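PDB 6L0G: dihydroorotase from Saccharomyces cerevisiae S288C, which catalyses the reversible, zinc-dependent interconversion of N-carbamoyl-L-aspartate and dihydroorotate, the third step of de novo pyrimidine biosynthesis. Local coordinates for residues 112-117 / 139-144; 276-281 / 344-349. All coordinates share one frame; numbering follows the deposited sequence.

Contact 1 of 2, residues 112-117 / 139-144; sequences VDPNDF and EKPSVH
The rings of Pro114 and Pro141 point toward each other, Pro114 CG lying 3.5 Å from Pro141 CD, and join two loops of the metallo-dependent hydrolase barrel. One is the type I beta turn from Asp113 to Asp116, ahead of helix 121-130; the other is the loop that follows strand 133-136. The packed side is apolar. Pro114 is buried, and its CG also meets the aliphatic chain of Lys140 at CD (3.7 Å), the two side chains sliding past each other in opposite directions. Behind it, Pro114 CA rests 3.5 Å above one face of the Phe117 ring, offset toward the rim.

The solvent side holds a single polar link. With CG anti to its own carbonyl carbon (chi1 -61°), the Lys140 chain bends at chi2 and again at chi4, which carries NZ up to exposed Asn115. The two side chains cross at about a right angle, and NZ donates to Asn115 OD1 at 2.8 Å, with a C=O...donor angle of 168°. Asn115 is itself positioned by an Asx turn.

Just before Lys140, the side chain of Glu139 points away from this contact toward the metal site: its OE1 is hydrogen-bonded to NE2 of His137, a zinc ligand by similarity. Ser142 OG instead bonds Asp219 of the second subunit, so the 139-144 loop runs from the neighbourhood of the active site to the dimer interface. In the Asx turn, Asn115 N donates to Asp113 OD1 at 3.0 Å, approaching from above the carboxylate plane.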
loop_
_atom_site.group_PDB
_atom_site.type_symbol
_atom_site.label_atom_id
_atom_site.label_comp_id
_atom_site.label_asym_id
_atom_site.label_seq_id
_atom_site.Cartn_x
_atom_site.Cartn_y
_atom_site.Cartn_z
ATOM N N VAL A 112 5.809 -0.742 -23.408
ATOM C CA VAL A 112 5.503 -1.937 -24.182
ATOM C C VAL A 112 4.488 -2.812 -23.460
ATOM O O VAL A 112 4.185 -2.631 -22.282
ATOM C CB VAL A 112 6.763 -2.756 -24.493
ATOM C CG1 VAL A 112 7.886 -1.851 -24.970
ATOM C CG2 VAL A 112 7.181 -3.530 -23.264
ATOM N N ASP A 113 3.959 -3.781 -24.200
ATOM C CA ASP A 113 3.193 -4.870 -23.621
ATOM C C ASP A 113 4.142 -6.048 -23.477
ATOM O O ASP A 113 4.575 -6.604 -24.496
ATOM C CB ASP A 113 2.009 -5.229 -24.522
ATOM C CG ASP A 113 1.393 -6.573 -24.186
ATOM O OD1 ASP A 113 1.418 -6.974 -23.001
ATOM O OD2 ASP A 113 0.866 -7.221 -25.117
ATOM N N PRO A 114 4.487 -6.473 -22.256
ATOM C CA PRO A 114 5.466 -7.556 -22.089
ATOM C C PRO A 114 4.900 -8.939 -22.337
ATOM O O PRO A 114 5.629 -9.923 -22.161
ATOM C CB PRO A 114 5.901 -7.409 -20.629
ATOM C CG PRO A 114 4.699 -6.858 -19.957
ATOM C CD PRO A 114 4.052 -5.928 -20.958
ATOM N N ASN A 115 3.633 -9.029 -22.745
ATOM C CA ASN A 115 3.078 -10.292 -23.205
ATOM C C ASN A 115 3.492 -10.610 -24.630
ATOM O O ASN A 115 3.452 -11.776 -25.031
ATOM C CB ASN A 115 1.549 -10.241 -23.157
ATOM C CG ASN A 115 0.997 -10.498 -21.780
ATOM O OD1 ASN A 115 1.733 -10.816 -20.845
ATOM N ND2 ASN A 115 -0.317 -10.349 -21.642
ATOM N N ASP A 116 3.863 -9.589 -25.407
ATOM C CA ASP A 116 4.228 -9.751 -26.810
ATOM C C ASP A 116 5.439 -8.865 -27.145
ATOM O O ASP A 116 5.299 -7.775 -27.708
ATOM C CB ASP A 116 3.047 -9.466 -27.729
ATOM C CG ASP A 116 3.336 -9.845 -29.169
ATOM O OD1 ASP A 116 4.527 -10.042 -29.500
ATOM O OD2 ASP A 116 2.375 -9.962 -29.962
ATOM N N PHE A 117 6.622 -9.306 -26.727
ATOM C CA PHE A 117 7.879 -8.631 -27.023
ATOM C C PHE A 117 8.330 -8.823 -28.468
ATOM O O PHE A 117 9.365 -8.254 -28.851
ATOM C CB PHE A 117 8.996 -9.132 -26.103
ATOM C CG PHE A 117 9.059 -8.436 -24.769
ATOM C CD1 PHE A 117 9.379 -7.090 -24.682
ATOM C CD2 PHE A 117 8.830 -9.144 -23.598
ATOM C CE1 PHE A 117 9.443 -6.457 -23.450
ATOM C CE2 PHE A 117 8.898 -8.522 -22.370
ATOM C CZ PHE A 117 9.206 -7.176 -22.293
ATOM N N GLU A 139 7.901 -5.954 -14.427
ATOM C CA GLU A 139 6.557 -6.146 -13.891
ATOM C C GLU A 139 5.550 -6.253 -15.036
ATOM O O GLU A 139 5.571 -5.435 -15.964
ATOM C CB GLU A 139 6.135 -4.980 -12.982
ATOM C CG GLU A 139 6.920 -4.811 -11.710
ATOM C CD GLU A 139 6.237 -3.818 -10.786
ATOM O OE1 GLU A 139 6.449 -2.603 -10.951
ATOM O OE2 GLU A 139 5.463 -4.251 -9.919
ATOM N N LYS A 140 4.641 -7.227 -14.949
ATOM C CA LYS A 140 3.538 -7.271 -15.895
ATOM C C LYS A 140 2.458 -6.270 -15.486
ATOM O O LYS A 140 2.185 -6.109 -14.294
ATOM C CB LYS A 140 2.936 -8.665 -15.953
ATOM C CG LYS A 140 3.893 -9.746 -16.393
ATOM C CD LYS A 140 3.950 -9.831 -17.902
ATOM C CE LYS A 140 4.271 -11.242 -18.360
ATOM N NZ LYS A 140 3.029 -12.013 -18.626
ATOM N N PRO A 141 1.831 -5.600 -16.444
ATOM C CA PRO A 141 0.693 -4.727 -16.121
ATOM C C PRO A 141 -0.427 -5.509 -15.445
ATOM O O PRO A 141 -0.576 -6.716 -15.633
ATOM C CB PRO A 141 0.267 -4.183 -17.493
ATOM C CG PRO A 141 1.506 -4.291 -18.343
ATOM C CD PRO A 141 2.203 -5.531 -17.871
ATOM N N SER A 142 -1.169 -4.825 -14.582
ATOM C CA SER A 142 -2.184 -5.490 -13.778
ATOM C C SER A 142 -3.368 -5.951 -14.634
ATOM O O SER A 142 -3.719 -5.345 -15.649
ATOM C CB SER A 142 -2.659 -4.562 -12.660
ATOM O OG SER A 142 -1.624 -4.371 -11.702
ATOM N N VAL A 143 -3.979 -7.048 -14.207
ATOM C CA VAL A 143 -5.121 -7.656 -14.896
ATOM C C VAL A 143 -6.068 -8.180 -13.833
ATOM O O VAL A 143 -5.653 -8.990 -12.995
ATOM C CB VAL A 143 -4.696 -8.820 -15.826
ATOM C CG1 VAL A 143 -5.811 -9.183 -16.796
ATOM C CG2 VAL A 143 -3.408 -8.506 -16.604
ATOM N N HIS A 144 -7.334 -7.733 -13.848
ATOM C CA HIS A 144 -8.231 -8.320 -12.852
ATOM C C HIS A 144 -9.040 -9.342 -13.622
ATOM O O HIS A 144 -9.059 -10.523 -13.286
ATOM C CB HIS A 144 -9.227 -7.343 -12.240
ATOM C CG HIS A 144 -8.620 -6.239 -11.433
ATOM N ND1 HIS A 144 -7.442 -5.619 -11.793
ATOM C CD2 HIS A 144 -8.853 -5.868 -10.149
ATOM C CE1 HIS A 144 -7.131 -4.717 -10.882
ATOM N NE2 HIS A 144 -7.938 -4.885 -9.847
#

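Contact 2 of 2, residues 276-281 / 344-349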
loop_
_atom_site.group_PDB
_atom_site.type_symbol
_atom_site.label_atom_id
_atom_site.label_comp_id
_atom_site.label_asym_id
_atom_site.label_seq_id
_atom_site.Cartn_x
_atom_site.Cartn_y
_atom_site.Cartn_z
ATOM N N GLY A 276 8.058 6.478 -6.523
ATOM C CA GLY A 276 9.484 6.745 -6.521
ATOM C C GLY A 276 10.039 7.223 -5.202
ATOM O O GLY A 276 9.409 8.023 -4.496
ATOM N N VAL A 277 11.235 6.739 -4.871
ATOM C CA VAL A 277 11.928 7.092 -3.642
ATOM C C VAL A 277 13.189 7.839 -4.054
ATOM O O VAL A 277 13.920 7.377 -4.937
ATOM C CB VAL A 277 12.271 5.839 -2.810
ATOM C CG1 VAL A 277 13.129 6.197 -1.600
ATOM C CG2 VAL A 277 11.000 5.123 -2.364
ATOM N N TYR A 278 13.453 8.979 -3.410
ATOM C CA TYR A 278 14.622 9.796 -3.728
ATOM C C TYR A 278 15.743 9.419 -2.778
ATOM O O TYR A 278 15.699 9.764 -1.596
ATOM C CB TYR A 278 14.337 11.294 -3.617
ATOM C CG TYR A 278 15.596 12.108 -3.826
ATOM C CD1 TYR A 278 16.214 12.162 -5.082
ATOM C CD2 TYR A 278 16.203 12.779 -2.769
ATOM C CE1 TYR A 278 17.377 12.886 -5.283
ATOM C CE2 TYR A 278 17.377 13.507 -2.959
ATOM C CZ TYR A 278 17.961 13.551 -4.217
ATOM O OH TYR A 278 19.125 14.265 -4.412
ATOM N N SER A 279 16.749 8.718 -3.292
ATOM C CA SER A 279 17.880 8.312 -2.473
ATOM C C SER A 279 19.223 8.862 -2.942
ATOM O O SER A 279 20.251 8.480 -2.370
ATOM C CB SER A 279 17.959 6.780 -2.400
ATOM O OG SER A 279 18.091 6.198 -3.697
ATOM N N GLN A 280 19.264 9.717 -3.971
ATOM C CA GLN A 280 20.557 10.083 -4.555
ATOM C C GLN A 280 21.473 10.754 -3.540
ATOM O O GLN A 280 22.676 10.462 -3.493
ATOM C CB GLN A 280 20.365 11.010 -5.750
ATOM C CG GLN A 280 21.491 10.901 -6.763
ATOM C CD GLN A 280 21.415 9.603 -7.540
ATOM O OE1 GLN A 280 20.560 9.448 -8.409
ATOM N NE2 GLN A 280 22.293 8.648 -7.209
ATOM N N SER A 281 20.916 11.634 -2.702
ATOM C CA SER A 281 21.742 12.520 -1.885
ATOM C C SER A 281 22.597 11.768 -0.870
ATOM O O SER A 281 23.655 12.268 -0.470
ATOM C CB SER A 281 20.857 13.538 -1.164
ATOM O OG SER A 281 20.441 14.562 -2.044
ATOM N N ILE A 344 11.280 23.781 -5.894
ATOM C CA ILE A 344 11.393 22.326 -5.798
ATOM C C ILE A 344 11.738 21.968 -4.367
ATOM O O ILE A 344 12.766 22.401 -3.840
ATOM C CB ILE A 344 12.420 21.755 -6.778
ATOM C CG1 ILE A 344 12.059 22.109 -8.207
ATOM C CG2 ILE A 344 12.505 20.254 -6.641
ATOM C CD1 ILE A 344 10.669 21.740 -8.580
ATOM N N SER A 345 10.886 21.153 -3.756
ATOM C CA SER A 345 11.171 20.488 -2.495
ATOM C C SER A 345 10.984 18.991 -2.701
ATOM O O SER A 345 9.952 18.544 -3.223
ATOM C CB SER A 345 10.272 21.007 -1.386
ATOM O OG SER A 345 10.355 22.427 -1.344
ATOM N N ILE A 346 11.977 18.242 -2.244
ATOM C CA ILE A 346 12.086 16.790 -2.301
ATOM C C ILE A 346 12.048 16.294 -0.872
ATOM O O ILE A 346 12.796 16.828 -0.051
ATOM C CB ILE A 346 13.469 16.349 -2.847
ATOM C CG1 ILE A 346 13.957 16.756 -4.252
ATOM C CG2 ILE A 346 13.428 14.859 -2.955
ATOM C CD1 ILE A 346 13.644 15.605 -5.325
ATOM N N ILE A 347 11.326 15.212 -0.588
ATOM C CA ILE A 347 11.465 14.502 0.682
ATOM C C ILE A 347 12.463 13.369 0.465
ATOM O O ILE A 347 12.174 12.456 -0.318
ATOM C CB ILE A 347 10.126 13.973 1.214
ATOM C CG1 ILE A 347 9.066 15.086 1.183
ATOM C CG2 ILE A 347 10.295 13.444 2.620
ATOM C CD1 ILE A 347 9.475 16.352 1.921
ATOM N N PRO A 348 13.628 13.390 1.105
ATOM C CA PRO A 348 14.601 12.316 0.892
ATOM C C PRO A 348 14.225 11.046 1.634
ATOM O O PRO A 348 13.536 11.079 2.658
ATOM C CB PRO A 348 15.898 12.907 1.452
ATOM C CG PRO A 348 15.410 13.818 2.554
ATOM C CD PRO A 348 14.139 14.423 2.029
ATOM N N PHE A 349 14.707 9.915 1.107
ATOM C CA PHE A 349 14.531 8.623 1.762
ATOM C C PHE A 349 15.007 8.694 3.209
ATOM O O PHE A 349 16.044 9.293 3.504
ATOM C CB PHE A 349 15.312 7.543 1.014
ATOM C CG PHE A 349 15.174 6.168 1.611
ATOM C CD1 PHE A 349 13.930 5.666 1.949
ATOM C CD2 PHE A 349 16.288 5.371 1.817
ATOM C CE1 PHE A 349 13.789 4.414 2.492
ATOM C CE2 PHE A 349 16.162 4.103 2.363
ATOM C CZ PHE A 349 14.910 3.624 2.701
HETATM O O HOH W 1 12.141 9.631 -0.946
#
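Phe349 N donates to Tyr278 O at 2.9 Å, the one direct hydrogen bond between these segments. The N-H...O angle of 163° makes it fairly straight, although the donor is tilted 20° from the carbonyl plane. Side chains pack beside this bond in two groups. In the first, Val277 CG1 meets Phe349 CB at 3.7 Å and lies equally near CD1, approaching the ring obliquely. In the second, the CG2 branch of Ile346 comes within 3.5 Å of Tyr278 CD2 and also touches CG and CB, while CD1, at the end of the other branch, lies over one face of the ring, offset toward the rim. The Tyr278 and Ile346 side chains cross at about a right angle, and Pro348 CA sits at the ring edge, near its plane.

A second shell fixes these groups. Tyr278 CG is anti to the backbone N (chi1 175°), which sends the ring past Ile346; its far end is tied by a 2.7 Å hydrogen bond between Tyr278 OH and Ser281 OG. Backbone Gln280 N lies 3.9 Å above the centre of the opposite ring face. Water 1 supplies a further bridge: it accepts from Tyr278 N and donates to Ile347 O, both at 2.9 Å, satisfying two backbone groups that do not pair directly.

Farther out, Ser259 OG accepts a hydrogen bond from Ser279 N, tying the loop after strand 253-255 of the TIM-barrel fold to the chain next to Asp258, a zinc ligand by similarity. The contact joins this barrel loop to the segment continuing from the small antiparallel sheet of 338-339 and 345-346. Helix 20-32 packs against Tyr278 through Val26 and Lys29 and against Ile346 through Met22. Ile338 of strand 338-339 touches Tyr278, Ile346 and Pro348.

In the fold
Contact 2 is the core contact: six of its seven touching residues are buried, and its centre lies about 14 Å from the centre of the chain. Contact 1 is more peripheral, about 20 Å from that centre and only partly buried. They share no segment, and the nearest atoms of contact 1 and contact 2 are about 10 Å apart. Contact 1 joins loops close in sequence, using prolines and a lysine-asparagine side-chain bond; contact 2 brings together segments more than 60 residues apart through a backbone bond, a bridging water and aromatic-aliphatic packing. Each nevertheless has a residue near the bound malate: the side chain of Glu139 about 6 Å away, that of Val277 about 8 Å.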